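Local structure of esterase (Rhizomucor miehei CAU432, 4WY8) at residues I70-L74 with V104-T108; Q79-P83 with I151-P155; V139-A143 with L182-K186. The protein hydrolyses carboxylic ester bonds as a carboxylesterase of the alpha/beta hydrolase fold, probably by way of a serine nucleophile. All coordinates share one frame; numbering follows the deposited sequence.

Contact 1: I70-L74 with V104-T108; sequences ITRPL and VYELT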
ATOM      1  N   ILE A  70      12.511   6.413  23.738  1.00 16.46           N
ATOM      2  CA  ILE A  70      13.208   5.714  22.676  1.00 11.49           C
ATOM      3  C   ILE A  70      13.076   4.211  22.818  1.00 16.47           C
ATOM      4  O   ILE A  70      13.517   3.632  23.820  1.00 16.22           O
ATOM      5  CB  ILE A  70      14.690   6.079  22.661  1.00 16.75           C
ATOM      6  CG1 ILE A  70      14.845   7.601  22.695  1.00 14.27           C
ATOM      7  CG2 ILE A  70      15.382   5.448  21.449  1.00 14.37           C
ATOM      8  CD1 ILE A  70      16.264   8.060  22.882  1.00 21.86           C
ATOM      9  N   THR A  71      12.506   3.558  21.808  1.00 15.99           N
ATOM     10  CA  THR A  71      12.377   2.101  21.867  1.00 13.53           C
ATOM     11  C   THR A  71      13.248   1.446  20.792  1.00 13.90           C
ATOM     12  O   THR A  71      13.379   1.981  19.699  1.00 12.43           O
ATOM     13  CB  THR A  71      10.885   1.657  21.709  1.00 11.98           C
ATOM     14  OG1 THR A  71      10.314   2.317  20.585  1.00 12.99           O
ATOM     15  CG2 THR A  71      10.060   2.028  22.947  1.00 10.54           C
ATOM     16  N   ARG A  72      13.883   0.317  21.106  1.00 13.54           N
ATOM     17  CA  ARG A  72      14.619  -0.434  20.083  1.00 14.19           C
ATOM     18  C   ARG A  72      14.461  -1.939  20.277  1.00 14.34           C
ATOM     19  O   ARG A  72      14.092  -2.372  21.361  1.00 12.11           O
ATOM     20  CB  ARG A  72      16.108  -0.011  20.050  1.00 18.49           C
ATOM     21  CG  ARG A  72      16.699   0.436  21.333  1.00 18.53           C
ATOM     22  CD  ARG A  72      17.994   1.266  21.142  1.00 19.34           C
ATOM     23  NE  ARG A  72      19.071   0.498  20.526  1.00 17.51           N
ATOM     24  CZ  ARG A  72      19.947   0.991  19.655  1.00 21.93           C
ATOM     25  NH1 ARG A  72      20.898   0.204  19.158  1.00 17.62           N
ATOM     26  NH2 ARG A  72      19.877   2.268  19.277  1.00 16.59           N
ATOM     27  N   PRO A  73      14.746  -2.740  19.229  1.00 10.48           N
ATOM     28  CA  PRO A  73      14.618  -4.187  19.436  1.00 11.37           C
ATOM     29  C   PRO A  73      15.628  -4.652  20.482  1.00 16.88           C
ATOM     30  O   PRO A  73      16.650  -3.978  20.666  1.00 16.21           O
ATOM     31  CB  PRO A  73      14.942  -4.788  18.057  1.00 13.34           C
ATOM     32  CG  PRO A  73      14.876  -3.645  17.076  1.00 12.36           C
ATOM     33  CD  PRO A  73      15.223  -2.416  17.872  1.00 13.02           C
ATOM     34  N   LEU A  74      15.314  -5.732  21.193  1.00 17.43           N
ATOM     35  CA  LEU A  74      16.265  -6.361  22.108  1.00 21.12           C
ATOM     36  C   LEU A  74      17.447  -6.885  21.313  1.00 25.92           C
ATOM     37  O   LEU A  74      17.323  -7.150  20.113  1.00 27.37           O
ATOM     38  CB  LEU A  74      15.594  -7.499  22.885  1.00 20.80           C
ATOM     39  CG  LEU A  74      14.458  -7.114  23.833  1.00 19.32           C
ATOM     40  CD1 LEU A  74      13.877  -8.350  24.471  1.00 25.11           C
ATOM     41  CD2 LEU A  74      14.986  -6.186  24.907  1.00 18.17           C
ATOM     42  N   VAL A 104       3.900   1.661  18.167  1.00 10.60           N
ATOM     43  CA  VAL A 104       5.317   1.967  18.307  1.00  9.79           C
ATOM     44  C   VAL A 104       6.167   0.711  18.553  1.00 10.54           C
ATOM     45  O   VAL A 104       7.204   0.518  17.912  1.00 10.16           O
ATOM     46  CB  VAL A 104       5.528   2.998  19.450  1.00 11.21           C
ATOM     47  CG1 VAL A 104       6.981   3.027  19.882  1.00 10.48           C
ATOM     48  CG2 VAL A 104       5.060   4.407  18.998  1.00  9.86           C
ATOM     49  N   TYR A 105       5.718  -0.171  19.436  1.00  9.68           N
ATOM     50  CA  TYR A 105       6.479  -1.403  19.689  1.00 12.01           C
ATOM     51  C   TYR A 105       6.539  -2.255  18.429  1.00 13.46           C
ATOM     52  O   TYR A 105       7.635  -2.767  18.062  1.00 10.38           O
ATOM     53  CB  TYR A 105       5.877  -2.223  20.840  1.00 11.43           C
ATOM     54  CG  TYR A 105       6.138  -1.683  22.236  1.00 11.05           C
ATOM     55  CD1 TYR A 105       6.429  -0.338  22.449  1.00  9.10           C
ATOM     56  CD2 TYR A 105       6.070  -2.527  23.354  1.00 13.53           C
ATOM     57  CE1 TYR A 105       6.651   0.157  23.747  1.00 12.88           C
ATOM     58  CE2 TYR A 105       6.293  -2.045  24.655  1.00 11.88           C
ATOM     59  CZ  TYR A 105       6.582  -0.702  24.838  1.00 16.37           C
ATOM     60  OH  TYR A 105       6.802  -0.204  26.112  1.00 20.25           O
ATOM     61  N   GLU A 106       5.394  -2.374  17.736  1.00 11.03           N
ATOM     62  CA  GLU A 106       5.380  -3.158  16.478  1.00 14.12           C
ATOM     63  C   GLU A 106       6.295  -2.564  15.397  1.00 10.78           C
ATOM     64  O   GLU A 106       7.023  -3.276  14.722  1.00 13.46           O
ATOM     65  CB  GLU A 106       3.950  -3.272  15.926  1.00 12.99           C
ATOM     66  CG  GLU A 106       3.051  -4.261  16.673  1.00 15.07           C
ATOM     67  CD  GLU A 106       3.459  -5.737  16.515  1.00 19.60           C
ATOM     68  OE1 GLU A 106       4.215  -6.090  15.574  1.00 19.11           O
ATOM     69  OE2 GLU A 106       2.991  -6.558  17.339  1.00 23.02           O
ATOM     70  N   LEU A 107       6.225  -1.254  15.218  1.00 13.60           N
ATOM     71  CA  LEU A 107       7.076  -0.571  14.249  1.00 12.26           C
ATOM     72  C   LEU A 107       8.556  -0.780  14.600  1.00 11.64           C
ATOM     73  O   LEU A 107       9.392  -1.067  13.752  1.00 10.36           O
ATOM     74  CB  LEU A 107       6.726   0.916  14.231  1.00  9.20           C
ATOM     75  CG  LEU A 107       7.466   1.801  13.224  1.00 15.76           C
ATOM     76  CD1 LEU A 107       7.255   1.358  11.743  1.00  6.77           C
ATOM     77  CD2 LEU A 107       7.074   3.266  13.439  1.00  9.10           C
ATOM     78  N   THR A 108       8.859  -0.638  15.878  1.00 12.05           N
ATOM     79  CA  THR A 108      10.197  -0.854  16.391  1.00  7.97           C
ATOM     80  C   THR A 108      10.730  -2.210  15.991  1.00  9.82           C
ATOM     81  O   THR A 108      11.826  -2.290  15.408  1.00  9.00           O
ATOM     82  CB  THR A 108      10.239  -0.747  17.922  1.00 11.53           C
ATOM     83  OG1 THR A 108       9.860   0.581  18.330  1.00  9.21           O
ATOM     84  CG2 THR A 108      11.638  -1.100  18.431  1.00  8.03           C
TER
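Thr71 and Thr108 lie at the middle of a buried strand-against-helix contact in an alpha/beta hydrolase fold, where strand 65-73 of the central sheet receives helix 101-111 on one face. The short axes approach to 8.0 Å with 43° between their directions, and the CA atoms of Arg72 and Thr108 come nearest each other. The two threonine hydroxyls meet, Thr71 OG1 lying 2.9 Å from Thr108 OG1, with the two side chains crossing nearly at a right angle. Thr71 holds OG1 between its own N and carbonyl carbon (chi1 49°), which aims the oxygen at the helix and brings CG2 obliquely up to Tyr105 CE1. Val104 CG1 packs against Thr71 OG1. The Thr108 methyl, anti to N, points across to the strand and rests on its backbone, CG2 standing 3.5 Å from Arg72 CA and also meeting the Pro73 ring at CD. Val115 of the neighbouring strand 114-118 touches both threonines, and Leu53 of strand 51-59 lies beside Thr71. One turn back in the helix, Val104 O takes two bonds from opposite faces of its plane: Thr108 N at 2.9 Å, and Thr108 OG1, which donates at 2.7 Å from above that plane.

Contact 2: Q79-P83 with I151-P155; sequences QVLPP and INVDP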
ATOM      1  N   GLN A  79      24.565  -2.033  18.235  1.00 27.94           N
ATOM      2  CA  GLN A  79      24.220  -1.812  16.834  1.00 26.14           C
ATOM      3  C   GLN A  79      23.734  -0.393  16.590  1.00 22.08           C
ATOM      4  O   GLN A  79      22.973   0.161  17.387  1.00 21.60           O
ATOM      5  CB  GLN A  79      23.120  -2.778  16.390  1.00 26.61           C
ATOM      6  CG  GLN A  79      23.556  -4.208  16.158  1.00 29.74           C
ATOM      7  CD  GLN A  79      22.404  -5.068  15.673  1.00 37.91           C
ATOM      8  OE1 GLN A  79      21.676  -4.697  14.736  1.00 43.39           O
ATOM      9  NE2 GLN A  79      22.199  -6.203  16.336  1.00 36.45           N
ATOM     10  N   VAL A  80      24.146   0.190  15.473  1.00 21.25           N
ATOM     11  CA  VAL A  80      23.649   1.504  15.090  1.00 19.93           C
ATOM     12  C   VAL A  80      22.395   1.307  14.229  1.00 16.98           C
ATOM     13  O   VAL A  80      22.441   0.612  13.220  1.00 16.75           O
ATOM     14  CB  VAL A  80      24.714   2.312  14.322  1.00 24.45           C
ATOM     15  CG1 VAL A  80      24.214   3.724  14.040  1.00 17.45           C
ATOM     16  CG2 VAL A  80      26.014   2.359  15.121  1.00 26.14           C
ATOM     17  N   LEU A  81      21.282   1.906  14.634  1.00 12.86           N
ATOM     18  CA  LEU A  81      20.008   1.680  13.965  1.00 13.53           C
ATOM     19  C   LEU A  81      19.504   2.928  13.223  1.00 14.26           C
ATOM     20  O   LEU A  81      19.875   4.056  13.575  1.00 12.65           O
ATOM     21  CB  LEU A  81      18.955   1.247  14.989  1.00 13.96           C
ATOM     22  CG  LEU A  81      19.324   0.013  15.817  1.00 17.33           C
ATOM     23  CD1 LEU A  81      18.255  -0.257  16.863  1.00 12.01           C
ATOM     24  CD2 LEU A  81      19.577  -1.201  14.909  1.00 16.04           C
ATOM     25  N   PRO A  82      18.655   2.734  12.194  1.00 13.98           N
ATOM     26  CA  PRO A  82      18.000   3.934  11.648  1.00 14.23           C
ATOM     27  C   PRO A  82      17.037   4.549  12.666  1.00 16.91           C
ATOM     28  O   PRO A  82      16.362   3.838  13.415  1.00 12.56           O
ATOM     29  CB  PRO A  82      17.246   3.426  10.409  1.00 10.95           C
ATOM     30  CG  PRO A  82      17.227   1.897  10.519  1.00 15.64           C
ATOM     31  CD  PRO A  82      18.416   1.520  11.385  1.00 13.50           C
ATOM     32  N   PRO A  83      17.004   5.880  12.726  1.00 15.83           N
ATOM     33  CA  PRO A  83      16.093   6.500  13.680  1.00 12.70           C
ATOM     34  C   PRO A  83      14.789   6.908  13.015  1.00 14.38           C
ATOM     35  O   PRO A  83      14.781   7.441  11.902  1.00 14.01           O
ATOM     36  CB  PRO A  83      16.883   7.716  14.173  1.00 11.80           C
ATOM     37  CG  PRO A  83      17.708   8.120  12.976  1.00 17.26           C
ATOM     38  CD  PRO A  83      17.948   6.854  12.145  1.00 15.68           C
ATOM     39  N   ILE A 151      23.012   7.854  21.234  1.00 20.69           N
ATOM     40  CA  ILE A 151      21.895   6.905  21.337  1.00 22.29           C
ATOM     41  C   ILE A 151      21.981   5.789  20.299  1.00 18.35           C
ATOM     42  O   ILE A 151      20.982   5.140  20.018  1.00 20.90           O
ATOM     43  CB  ILE A 151      20.520   7.623  21.212  1.00 22.90           C
ATOM     44  CG1 ILE A 151      20.388   8.346  19.862  1.00 21.97           C
ATOM     45  CG2 ILE A 151      20.327   8.603  22.350  1.00 25.75           C
ATOM     46  CD1 ILE A 151      18.967   8.839  19.573  1.00 20.30           C
ATOM     47  N   ASN A 152      23.176   5.565  19.747  1.00 17.91           N
ATOM     48  CA  ASN A 152      23.407   4.513  18.752  1.00 19.81           C
ATOM     49  C   ASN A 152      22.411   4.465  17.593  1.00 14.43           C
ATOM     50  O   ASN A 152      21.904   3.395  17.258  1.00 14.74           O
ATOM     51  CB  ASN A 152      23.429   3.137  19.432  1.00 20.32           C
ATOM     52  CG  ASN A 152      24.798   2.781  19.995  1.00 27.83           C
ATOM     53  OD1 ASN A 152      25.822   3.003  19.347  1.00 35.75           O
ATOM     54  ND2 ASN A 152      24.823   2.232  21.202  1.00 28.73           N
ATOM     55  N   VAL A 153      22.176   5.613  16.963  1.00 13.42           N
ATOM     56  CA  VAL A 153      21.408   5.681  15.728  1.00 16.94           C
ATOM     57  C   VAL A 153      22.233   6.353  14.629  1.00 16.96           C
ATOM     58  O   VAL A 153      23.207   7.056  14.909  1.00 18.51           O
ATOM     59  CB  VAL A 153      20.065   6.439  15.923  1.00 15.28           C
ATOM     60  CG1 VAL A 153      19.270   5.839  17.071  1.00 14.35           C
ATOM     61  CG2 VAL A 153      20.308   7.918  16.145  1.00 12.85           C
ATOM     62  N   ASP A 154      21.857   6.096  13.384  1.00 15.46           N
ATOM     63  CA  ASP A 154      22.516   6.665  12.204  1.00 19.35           C
ATOM     64  C   ASP A 154      21.734   7.824  11.625  1.00 17.61           C
ATOM     65  O   ASP A 154      20.726   7.632  10.949  1.00 15.52           O
ATOM     66  CB  ASP A 154      22.720   5.592  11.148  1.00 18.27           C
ATOM     67  CG  ASP A 154      23.308   6.126   9.857  1.00 23.19           C
ATOM     68  OD1 ASP A 154      23.629   7.334   9.743  1.00 23.57           O
ATOM     69  OD2 ASP A 154      23.454   5.302   8.929  1.00 28.62           O
ATOM     70  N   PRO A 155      22.231   9.041  11.857  1.00 21.35           N
ATOM     71  CA  PRO A 155      21.476  10.227  11.447  1.00 19.33           C
ATOM     72  C   PRO A 155      21.300  10.328   9.932  1.00 18.52           C
ATOM     73  O   PRO A 155      20.433  11.092   9.497  1.00 19.57           O
ATOM     74  CB  PRO A 155      22.308  11.397  12.019  1.00 16.78           C
ATOM     75  CG  PRO A 155      23.709  10.835  12.187  1.00 23.36           C
ATOM     76  CD  PRO A 155      23.525   9.367  12.493  1.00 18.10           C
TER
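Leu81 and Val153 make a single backbone bridge with their CA atoms 4.6 Å apart, in the hydrogen-bond pattern of a parallel pair: Leu81 reaches with N to the residue before Val153 and with O to the residue after it. Leu81 N gives its hydrogen to Asn152 O over 3.1 Å at 161°, and Asp154 N gives its own to Leu81 O over 2.9 Å at 158°. Both donors are tilted from the carbonyl planes they address. CA-H groups add to the grip: that of Val80 is directed at Asn152 O, while that of Val153 meets Leu81 O at a more bent angle. Beyond Leu81 the chain runs into Pro82 and Pro83, whose nitrogens carry no hydrogen to continue such a pattern.

Among the side chains, Val80 lies over the peptide joining Val153 to Asp154. Its CG1, anti to N (chi1 -175°), sits 3.3 Å from Val153 C and also meets Asp154 CB. Pro83 packs on the same two residues, its CB 3.8 Å from Val153 CB, while CD presses close to Asp154 O. The Asp154 carboxylate turns elsewhere, OD1 to Thr156 OG1 and OD2 to His327 NE2 of the C-terminal histidine tag.

Asn152, with positive phi, is the C-prime residue of the Schellman motif that ends helix 145-150. The bridge joins the chain leaving that helix, on its way to strand 159-163, to the loop that enters strand 83-87, and Val153 touches Ala148 of the helix and Ala114 of strand 114-118.

Contact 3: V139-A143 with L182-K186; sequences VVWVA and LNIIK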
ATOM      1  N   VAL A 139      13.958  16.543  16.237  1.00 20.57           N
ATOM      2  CA  VAL A 139      14.614  16.080  15.010  1.00 17.21           C
ATOM      3  C   VAL A 139      16.023  16.668  14.876  1.00 19.76           C
ATOM      4  O   VAL A 139      16.984  15.953  14.571  1.00 16.10           O
ATOM      5  CB  VAL A 139      13.795  16.447  13.754  1.00 17.54           C
ATOM      6  CG1 VAL A 139      14.567  16.096  12.475  1.00 15.09           C
ATOM      7  CG2 VAL A 139      12.429  15.754  13.774  1.00 13.40           C
ATOM      8  N   VAL A 140      16.145  17.973  15.120  1.00 20.41           N
ATOM      9  CA  VAL A 140      17.440  18.655  15.056  1.00 17.26           C
ATOM     10  C   VAL A 140      18.423  18.038  16.035  1.00 21.10           C
ATOM     11  O   VAL A 140      19.598  17.858  15.713  1.00 23.41           O
ATOM     12  CB  VAL A 140      17.298  20.174  15.351  1.00 23.47           C
ATOM     13  CG1 VAL A 140      18.669  20.827  15.561  1.00 25.87           C
ATOM     14  CG2 VAL A 140      16.533  20.857  14.242  1.00 13.35           C
ATOM     15  N   TRP A 141      17.934  17.701  17.223  1.00 19.59           N
ATOM     16  CA  TRP A 141      18.763  17.047  18.231  1.00 18.83           C
ATOM     17  C   TRP A 141      19.238  15.667  17.748  1.00 21.51           C
ATOM     18  O   TRP A 141      20.423  15.356  17.839  1.00 21.82           O
ATOM     19  CB  TRP A 141      18.005  16.930  19.546  1.00 16.22           C
ATOM     20  CG  TRP A 141      18.869  16.492  20.706  1.00 22.01           C
ATOM     21  CD1 TRP A 141      19.500  17.302  21.600  1.00 22.16           C
ATOM     22  CD2 TRP A 141      19.187  15.142  21.094  1.00 24.18           C
ATOM     23  NE1 TRP A 141      20.202  16.550  22.505  1.00 22.54           N
ATOM     24  CE2 TRP A 141      20.027  15.223  22.222  1.00 23.91           C
ATOM     25  CE3 TRP A 141      18.855  13.878  20.589  1.00 22.50           C
ATOM     26  CZ2 TRP A 141      20.530  14.084  22.868  1.00 23.97           C
ATOM     27  CZ3 TRP A 141      19.358  12.750  21.227  1.00 22.42           C
ATOM     28  CH2 TRP A 141      20.189  12.862  22.352  1.00 26.98           C
ATOM     29  N   VAL A 142      18.319  14.852  17.232  1.00 20.17           N
ATOM     30  CA  VAL A 142      18.674  13.513  16.755  1.00 19.87           C
ATOM     31  C   VAL A 142      19.650  13.542  15.570  1.00 21.40           C
ATOM     32  O   VAL A 142      20.563  12.708  15.495  1.00 22.42           O
ATOM     33  CB  VAL A 142      17.405  12.679  16.354  1.00 21.21           C
ATOM     34  CG1 VAL A 142      17.801  11.327  15.737  1.00 14.66           C
ATOM     35  CG2 VAL A 142      16.495  12.452  17.558  1.00 14.70           C
ATOM     36  N   ALA A 143      19.486  14.500  14.661  1.00 18.94           N
ATOM     37  CA  ALA A 143      20.330  14.562  13.454  1.00 21.42           C
ATOM     38  C   ALA A 143      21.794  14.949  13.728  1.00 24.80           C
ATOM     39  O   ALA A 143      22.680  14.717  12.905  1.00 26.97           O
ATOM     40  CB  ALA A 143      19.737  15.528  12.468  1.00 18.83           C
ATOM     41  N   LEU A 182      17.945  22.951   6.255  1.00 32.55           N
ATOM     42  CA  LEU A 182      18.430  21.669   6.759  1.00 29.79           C
ATOM     43  C   LEU A 182      18.082  20.499   5.825  1.00 28.52           C
ATOM     44  O   LEU A 182      16.994  20.444   5.240  1.00 31.81           O
ATOM     45  CB  LEU A 182      17.855  21.413   8.135  1.00 26.53           C
ATOM     46  CG  LEU A 182      18.018  22.636   9.021  1.00 30.62           C
ATOM     47  CD1 LEU A 182      17.395  22.390  10.365  1.00 26.30           C
ATOM     48  CD2 LEU A 182      19.491  22.932   9.158  1.00 36.77           C
ATOM     49  N   ASN A 183      19.029  19.590   5.644  1.00 24.93           N
ATOM     50  CA  ASN A 183      18.779  18.404   4.847  1.00 27.31           C
ATOM     51  C   ASN A 183      18.913  17.176   5.723  1.00 23.74           C
ATOM     52  O   ASN A 183      19.551  16.187   5.348  1.00 30.43           O
ATOM     53  CB  ASN A 183      19.744  18.328   3.671  1.00 27.19           C
ATOM     54  CG  ASN A 183      19.677  19.560   2.784  1.00 49.71           C
ATOM     55  OD1 ASN A 183      18.697  19.760   2.052  1.00 57.13           O
ATOM     56  ND2 ASN A 183      20.735  20.377   2.814  1.00 41.48           N
ATOM     57  N   ILE A 184      18.268  17.225   6.875  1.00 18.90           N
ATOM     58  CA  ILE A 184      18.481  16.212   7.889  1.00 17.21           C
ATOM     59  C   ILE A 184      17.369  15.168   7.967  1.00 19.24           C
ATOM     60  O   ILE A 184      17.538  14.153   8.631  1.00 22.66           O
ATOM     61  CB  ILE A 184      18.629  16.852   9.268  1.00 18.70           C
ATOM     62  CG1 ILE A 184      17.373  17.660   9.620  1.00 20.25           C
ATOM     63  CG2 ILE A 184      19.893  17.711   9.316  1.00 14.07           C
ATOM     64  CD1 ILE A 184      17.409  18.265  11.051  1.00 18.72           C
ATOM     65  N   ILE A 185      16.253  15.401   7.277  1.00 17.19           N
ATOM     66  CA  ILE A 185      15.152  14.439   7.227  1.00 17.28           C
ATOM     67  C   ILE A 185      15.133  13.728   5.882  1.00 17.49           C
ATOM     68  O   ILE A 185      15.017  14.379   4.847  1.00 17.13           O
ATOM     69  CB  ILE A 185      13.771  15.130   7.449  1.00 20.30           C
ATOM     70  CG1 ILE A 185      13.728  15.871   8.788  1.00 11.82           C
ATOM     71  CG2 ILE A 185      12.646  14.119   7.405  1.00 12.27           C
ATOM     72  CD1 ILE A 185      12.471  16.701   8.957  1.00 13.29           C
ATOM     73  N   LYS A 186      15.254  12.398   5.887  1.00 16.77           N
ATOM     74  CA  LYS A 186      15.340  11.634   4.647  1.00 12.11           C
ATOM     75  C   LYS A 186      14.042  11.055   4.130  1.00 12.00           C
ATOM     76  O   LYS A 186      13.999  10.477   3.028  1.00 16.45           O
ATOM     77  CB  LYS A 186      16.346  10.477   4.811  1.00 20.29           C
ATOM     78  CG  LYS A 186      17.663  10.891   5.446  1.00 18.23           C
ATOM     79  CD  LYS A 186      18.350  11.980   4.609  1.00 21.47           C
ATOM     80  CE  LYS A 186      19.642  12.456   5.289  1.00 24.95           C
ATOM     81  NZ  LYS A 186      20.265  13.617   4.578  1.00 26.59           N
TER
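Ile184 packs against Ala143 and Val139 where the C-terminal part of helix 130-143 faces the loop leading from helix 165-179 to strand 188-191. In the alpha/beta hydrolase fold that preceding helix is the one that follows the presumed nucleophile elbow, so the contact joins two of the connections that alternate with the parallel strands.

Apolar contacts make up the whole of the interface, with Ile184 at its centre. Its CB stands 3.6 Å from Ala143 CB, the closest approach here, and the small alanine lets the branched carbon come right up to the helix. CG1 of Ile184 occupies the tight position between its own N and carbonyl carbon (chi1 59°); from there the chain runs back along the helix surface until CD1 ends 3.8 Å from Val139 CG1 and also within touch of Ala143 CB. Val139 shares that same methyl with the next residue of the loop: CG1, anti to N, also meets Ile185 CG1 at 3.8 Å, with the two side chains nearly perpendicular. On the outer flank the packing is looser. Val140 CG2 lies 4.2 Å from Ile184 CD1 and 4.3 Å from Leu182 CD1.

Around the inner side, Val173 of helix 165-179 touches both Val139 and Ile185, and Leu158 touches Val139 and Ala143. Val139 also reaches Val85 and Phe87 of strand 83-87, so it packs between helix and sheet.

No polar bond joins the two segments. Within the helix, Ala143 N bonds to Val139 O in the regular i to i+4 manner. In the loop, the lysine chain folds back to bring Lys186 NZ within 2.8 Å of Asn183 O, bonding almost head-on to that carbonyl.

From the N terminus, strand 65-73 leads into the loop of 79-83, and contact 1 is the first to close, when helix 101-111 comes back to the strand. Contact 2 opens before that closure and shuts only at 151-155, so the two cross. Contact 3 opens at 139-143, within the span of contact 2, and closes after it at 182-186; these two cross as well, whereas contacts 1 and 3 follow in series. Arg72 links the first pair: NH1 bonds to Gln79 O and NH2 to Asn152 O. Val142 CG1 packs on Pro83 and Val153, joining contacts 2 and 3. Together they tie strand 65-73 and helices 101-111 and 130-143 to loops entering strands 83-87, 159-163 and 188-191.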